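Local coordinates for hypothetical protein ylbA (Escherichia coli, PDB 1RC6) that catalyses the manganese-dependent hydrolysis of (S)-ureidoglycine to (S)-ureidoglycolate and ammonia, a step in the use of allantoin as a nitrogen source, at residues 56-61 and 132-137; 99-104 and 146-151. One frame throughout, in Å; residues are numbered along the deposited sequence.

How the contacts relate
Both contacts belong to the N-terminal cupin half of the chain and reach the same antiparallel sheet. Contact 1 joins two neighbouring strands inside that sheet, 60-67 and 127-135. Contact 2 brings an outermost strand of the sheet, 147-150, against strand 99-104 of a separate three-stranded sheet. Their centres lie 21 Å apart, and their nearest atoms about 10 Å. Contact 1 is partly buried and combines main-chain pairing with an aromatic pair and a polar chain through an arginine. Contact 2 is a surface contact made mainly by side chains, an apolar centre at F101 and L146 with polar S148, S104 and N150 beside it. Strand 147-150 follows 127-135 in the chain, and the contacts' segments alternate.

Contact 1: 56-61 and 132-137; sequences GASFVD and YKRRYV
CG of Y132 stands anti to the backbone N (chi1 176°). CG of F59 takes the crowded position between the backbone N and the carbonyl carbon (chi1 56°). The two side chains cross at about a right angle, yet their ring planes are only 26° apart. The rings are slid past each other and barely overlap, with centroids 5.0 Å apart. CE2 of Y132 lies over one face of the F59 ring, 3.3 Å from F59 CD2. The main chains pair as antiparallel cupin strands. V60 and K133 form a hydrogen-bonded pair: V60 N to K133 O is 3.0 Å, and K133 N to V60 O is 2.9 Å. Both donors lie nearly along the C=O axes. D61 and Y132 make the following non-hydrogen-bonded pair. On the face with V60, the extended K133 chain runs beside the valine, its CE 3.8 Å from V60 CB. R134 bends at chi3 and brings its guanidinium back to both partners. NH1 donates to Y132 OH at 2.8 Å, with the hydroxyl in the guanidinium plane. NH2 donates to S58 OG at 3.1 Å, tilted out of that plane. S58 O lies over one guanidinium face. S58 OG also bonds E201, and D61 bonds Y227 through OD1. F59 and Y132 touch S252 of strand 247-254, which joins this part of the sheet to the C-terminal cupin half. Y132 OH accepts a bond from R134, which would restrain the hydroxyl end of its ring. S58 OG accepts from R134 NH2, so its own proton would probably go to E201 OE2, linking arginine and carboxylate.

Contact 2: 99-104 and 146-151; sequences KTFALS and LVSGNA
Strand 99-104 packs across strand 147-150 in this cupin half, two strands of different sheets whose axes cross at 41° and come within 7.8 Å. K99 begins the contact loosely, with its NZ end near the side chain of L146. F101 carries the centre. Its CG is anti to the carbonyl carbon (chi1 -50°). F101 and L146 meet tip to tip, F101 CZ 3.9 Å from L146 CD1. S148 meets the same ring obliquely, with its CB 3.6 Å from F101 CE2. The S148 hydroxyl is 3.3 Å from F101 CD2, and it bonds Y108 O of the adjacent strand. An alanine at F101 would remove the ring and would probably cost L146 its apolar partner on strand 99-104 and S148 its ring contact. L103 is the buried member. Its CD2 reaches S148 OG and the carbonyl of G149, both at about van der Waals distance. L103 also touches I92 of strand 91-96, within its own sheet. The contact ends with two polar side chains. N150 donates through ND2 to E105 O, the residue after S104, and the same ND2 lies 3.2 Å from S104 OG.

Contact 1: 56-61 and 132-137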
loop_
_atom_site.group_PDB
_atom_site.type_symbol
_atom_site.label_atom_id
_atom_site.label_comp_id
_atom_site.label_asym_id
_atom_site.label_seq_id
_atom_site.Cartn_x
_atom_site.Cartn_y
_atom_site.Cartn_z
ATOM N N GLY A 56 -15.083 2.571 -4.065
ATOM C CA GLY A 56 -15.590 1.264 -3.697
ATOM C C GLY A 56 -14.800 0.588 -2.590
ATOM O O GLY A 56 -15.272 -0.361 -1.965
ATOM N N ALA A 57 -13.594 1.084 -2.334
ATOM C CA ALA A 57 -12.738 0.511 -1.306
ATOM C C ALA A 57 -13.278 0.760 0.090
ATOM O O ALA A 57 -14.019 1.717 0.324
ATOM C CB ALA A 57 -11.338 1.081 -1.424
ATOM N N SER A 58 -12.906 -0.121 1.013
ATOM C CA SER A 58 -13.332 0.002 2.397
ATOM C C SER A 58 -12.118 0.462 3.187
ATOM O O SER A 58 -11.940 0.106 4.349
ATOM C CB SER A 58 -13.829 -1.345 2.923
ATOM O OG SER A 58 -12.796 -2.317 2.889
ATOM N N PHE A 59 -11.273 1.245 2.524
ATOM C CA PHE A 59 -10.066 1.793 3.123
ATOM C C PHE A 59 -9.658 3.003 2.317
ATOM O O PHE A 59 -10.262 3.303 1.285
ATOM C CB PHE A 59 -8.926 0.774 3.088
ATOM C CG PHE A 59 -8.600 0.257 1.699
ATOM C CD1 PHE A 59 -9.253 -0.861 1.182
ATOM C CD2 PHE A 59 -7.638 0.888 0.911
ATOM C CE1 PHE A 59 -8.951 -1.344 -0.094
ATOM C CE2 PHE A 59 -7.331 0.414 -0.365
ATOM C CZ PHE A 59 -7.991 -0.705 -0.865
ATOM N N VAL A 60 -8.649 3.719 2.793
ATOM C CA VAL A 60 -8.135 4.865 2.062
ATOM C C VAL A 60 -6.647 4.682 2.102
ATOM O O VAL A 60 -6.104 4.453 3.175
ATOM C CB VAL A 60 -8.437 6.200 2.743
ATOM C CG1 VAL A 60 -7.918 7.322 1.874
ATOM C CG2 VAL A 60 -9.928 6.355 2.997
ATOM N N ASP A 61 -5.978 4.736 0.957
ATOM C CA ASP A 61 -4.529 4.597 0.978
ATOM C C ASP A 61 -3.891 5.767 0.253
ATOM O O ASP A 61 -4.562 6.475 -0.503
ATOM C CB ASP A 61 -4.082 3.239 0.426
ATOM C CG ASP A 61 -4.663 2.927 -0.924
ATOM O OD1 ASP A 61 -4.455 1.783 -1.378
ATOM O OD2 ASP A 61 -5.320 3.810 -1.529
ATOM N N TYR A 132 -1.716 3.821 4.440
ATOM C CA TYR A 132 -2.957 3.079 4.384
ATOM C C TYR A 132 -3.706 3.160 5.695
ATOM O O TYR A 132 -3.099 3.142 6.765
ATOM C CB TYR A 132 -2.643 1.621 4.061
ATOM C CG TYR A 132 -3.830 0.685 4.064
ATOM C CD1 TYR A 132 -4.365 0.206 5.253
ATOM C CD2 TYR A 132 -4.396 0.243 2.866
ATOM C CE1 TYR A 132 -5.430 -0.705 5.247
ATOM C CE2 TYR A 132 -5.459 -0.659 2.854
ATOM C CZ TYR A 132 -5.965 -1.134 4.043
ATOM O OH TYR A 132 -6.968 -2.084 4.028
ATOM N N LYS A 133 -5.028 3.255 5.618
ATOM C CA LYS A 133 -5.836 3.307 6.823
ATOM C C LYS A 133 -7.200 2.704 6.543
ATOM O O LYS A 133 -7.681 2.754 5.422
ATOM C CB LYS A 133 -6.012 4.746 7.302
ATOM C CG LYS A 133 -6.916 5.596 6.408
ATOM C CD LYS A 133 -7.269 6.931 7.057
ATOM C CE LYS A 133 -8.136 7.765 6.144
ATOM N NZ LYS A 133 -8.561 9.048 6.761
ATOM N N ARG A 134 -7.809 2.120 7.566
ATOM C CA ARG A 134 -9.143 1.531 7.451
ATOM C C ARG A 134 -9.771 1.529 8.838
ATOM O O ARG A 134 -9.084 1.735 9.836
ATOM C CB ARG A 134 -9.086 0.092 6.920
ATOM C CG ARG A 134 -8.573 -0.918 7.905
ATOM C CD ARG A 134 -8.572 -2.329 7.342
ATOM N NE ARG A 134 -9.916 -2.812 7.025
ATOM C CZ ARG A 134 -10.361 -3.000 5.783
ATOM N NH1 ARG A 134 -9.569 -2.748 4.742
ATOM N NH2 ARG A 134 -11.600 -3.423 5.577
ATOM N N ARG A 135 -11.077 1.312 8.896
ATOM C CA ARG A 135 -11.765 1.275 10.168
ATOM C C ARG A 135 -11.671 -0.154 10.707
ATOM O O ARG A 135 -12.217 -1.099 10.129
ATOM C CB ARG A 135 -13.219 1.723 9.991
ATOM C CG ARG A 135 -14.003 1.830 11.286
ATOM C CD ARG A 135 -14.956 3.017 11.245
ATOM N NE ARG A 135 -15.867 2.986 10.098
ATOM C CZ ARG A 135 -16.721 3.961 9.787
ATOM N NH1 ARG A 135 -16.790 5.057 10.533
ATOM N NH2 ARG A 135 -17.507 3.844 8.723
ATOM N N TYR A 136 -10.951 -0.306 11.808
ATOM C CA TYR A 136 -10.758 -1.608 12.423
ATOM C C TYR A 136 -12.026 -2.303 12.936
ATOM O O TYR A 136 -12.933 -1.663 13.475
ATOM C CB TYR A 136 -9.760 -1.485 13.565
ATOM C CG TYR A 136 -9.570 -2.767 14.326
ATOM C CD1 TYR A 136 -10.225 -2.984 15.538
ATOM C CD2 TYR A 136 -8.763 -3.778 13.822
ATOM C CE1 TYR A 136 -10.075 -4.184 16.227
ATOM C CE2 TYR A 136 -8.604 -4.987 14.498
ATOM C CZ TYR A 136 -9.261 -5.185 15.699
ATOM O OH TYR A 136 -9.095 -6.381 16.369
ATOM N N VAL A 137 -12.080 -3.621 12.768
ATOM C CA VAL A 137 -13.235 -4.380 13.228
ATOM C C VAL A 137 -12.877 -5.301 14.384
ATOM O O VAL A 137 -12.224 -6.336 14.212
ATOM C CB VAL A 137 -13.850 -5.211 12.107
ATOM C CG1 VAL A 137 -14.953 -6.080 12.674
ATOM C CG2 VAL A 137 -14.404 -4.293 11.045
#

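Contact 2: 99-104 and 146-151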
loop_
_atom_site.group_PDB
_atom_site.type_symbol
_atom_site.label_atom_id
_atom_site.label_comp_id
_atom_site.label_asym_id
_atom_site.label_seq_id
_atom_site.Cartn_x
_atom_site.Cartn_y
_atom_site.Cartn_z
ATOM N N LYS A 99 7.054 5.203 21.183
ATOM C CA LYS A 99 8.344 4.734 20.688
ATOM C C LYS A 99 8.760 5.508 19.452
ATOM O O LYS A 99 8.006 6.339 18.947
ATOM C CB LYS A 99 8.283 3.246 20.363
ATOM C CG LYS A 99 7.678 2.396 21.461
ATOM C CD LYS A 99 7.533 0.966 20.996
ATOM C CE LYS A 99 6.520 0.204 21.832
ATOM N NZ LYS A 99 6.269 -1.153 21.245
ATOM N N THR A 100 9.967 5.233 18.969
ATOM C CA THR A 100 10.510 5.894 17.781
ATOM C C THR A 100 11.095 4.839 16.862
ATOM O O THR A 100 11.731 3.908 17.328
ATOM C CB THR A 100 11.638 6.888 18.140
ATOM O OG1 THR A 100 11.082 8.032 18.796
ATOM C CG2 THR A 100 12.366 7.346 16.887
ATOM N N PHE A 101 10.889 4.984 15.558
ATOM C CA PHE A 101 11.423 4.016 14.615
ATOM C C PHE A 101 12.167 4.706 13.480
ATOM O O PHE A 101 11.665 5.655 12.881
ATOM C CB PHE A 101 10.293 3.159 14.047
ATOM C CG PHE A 101 9.383 2.580 15.097
ATOM C CD1 PHE A 101 8.357 3.338 15.638
ATOM C CD2 PHE A 101 9.568 1.278 15.555
ATOM C CE1 PHE A 101 7.517 2.808 16.627
ATOM C CE2 PHE A 101 8.749 0.739 16.535
ATOM C CZ PHE A 101 7.716 1.509 17.075
ATOM N N ALA A 102 13.376 4.233 13.206
ATOM C CA ALA A 102 14.182 4.792 12.136
ATOM C C ALA A 102 13.955 3.850 10.969
ATOM O O ALA A 102 14.580 2.790 10.877
ATOM C CB ALA A 102 15.658 4.815 12.532
ATOM N N LEU A 103 13.052 4.238 10.078
ATOM C CA LEU A 103 12.726 3.405 8.940
ATOM C C LEU A 103 13.488 3.752 7.673
ATOM O O LEU A 103 13.544 4.909 7.251
ATOM C CB LEU A 103 11.221 3.471 8.685
ATOM C CG LEU A 103 10.375 3.111 9.912
ATOM C CD1 LEU A 103 8.902 3.351 9.612
ATOM C CD2 LEU A 103 10.625 1.672 10.310
ATOM N N SER A 104 14.079 2.729 7.071
ATOM C CA SER A 104 14.822 2.888 5.832
ATOM C C SER A 104 13.980 2.169 4.779
ATOM O O SER A 104 12.893 1.680 5.087
ATOM C CB SER A 104 16.189 2.214 5.945
ATOM O OG SER A 104 16.046 0.798 5.928
ATOM N N LEU A 146 0.857 -2.815 17.803
ATOM C CA LEU A 146 1.889 -2.152 17.025
ATOM C C LEU A 146 2.879 -3.168 16.490
ATOM O O LEU A 146 3.327 -4.049 17.214
ATOM C CB LEU A 146 2.599 -1.125 17.917
ATOM C CG LEU A 146 3.907 -0.359 17.629
ATOM C CD1 LEU A 146 4.673 -0.917 16.454
ATOM C CD2 LEU A 146 3.572 1.087 17.408
ATOM N N VAL A 147 3.198 -3.057 15.210
ATOM C CA VAL A 147 4.178 -3.936 14.591
ATOM C C VAL A 147 5.060 -3.058 13.717
ATOM O O VAL A 147 4.567 -2.162 13.041
ATOM C CB VAL A 147 3.520 -5.009 13.715
ATOM C CG1 VAL A 147 4.587 -5.887 13.084
ATOM C CG2 VAL A 147 2.577 -5.837 14.546
ATOM N N SER A 148 6.363 -3.305 13.744
ATOM C CA SER A 148 7.289 -2.522 12.946
ATOM C C SER A 148 8.524 -3.347 12.584
ATOM O O SER A 148 8.904 -4.255 13.310
ATOM C CB SER A 148 7.689 -1.268 13.719
ATOM O OG SER A 148 8.525 -0.439 12.927
ATOM N N GLY A 149 9.141 -3.041 11.453
ATOM C CA GLY A 149 10.318 -3.779 11.036
ATOM C C GLY A 149 10.714 -3.410 9.619
ATOM O O GLY A 149 10.346 -2.336 9.118
ATOM N N ASN A 150 11.469 -4.280 8.963
ATOM C CA ASN A 150 11.868 -4.017 7.597
ATOM C C ASN A 150 11.532 -5.245 6.789
ATOM O O ASN A 150 11.554 -6.355 7.309
ATOM C CB ASN A 150 13.366 -3.720 7.504
ATOM C CG ASN A 150 13.743 -3.042 6.187
ATOM O OD1 ASN A 150 13.692 -3.660 5.114
ATOM N ND2 ASN A 150 14.109 -1.753 6.264
ATOM N N ALA A 151 11.202 -5.052 5.518
ATOM C CA ALA A 151 10.855 -6.175 4.665
ATOM C C ALA A 151 12.017 -7.155 4.660
ATOM O O ALA A 151 11.830 -8.371 4.741
ATOM C CB ALA A 151 10.565 -5.691 3.253
#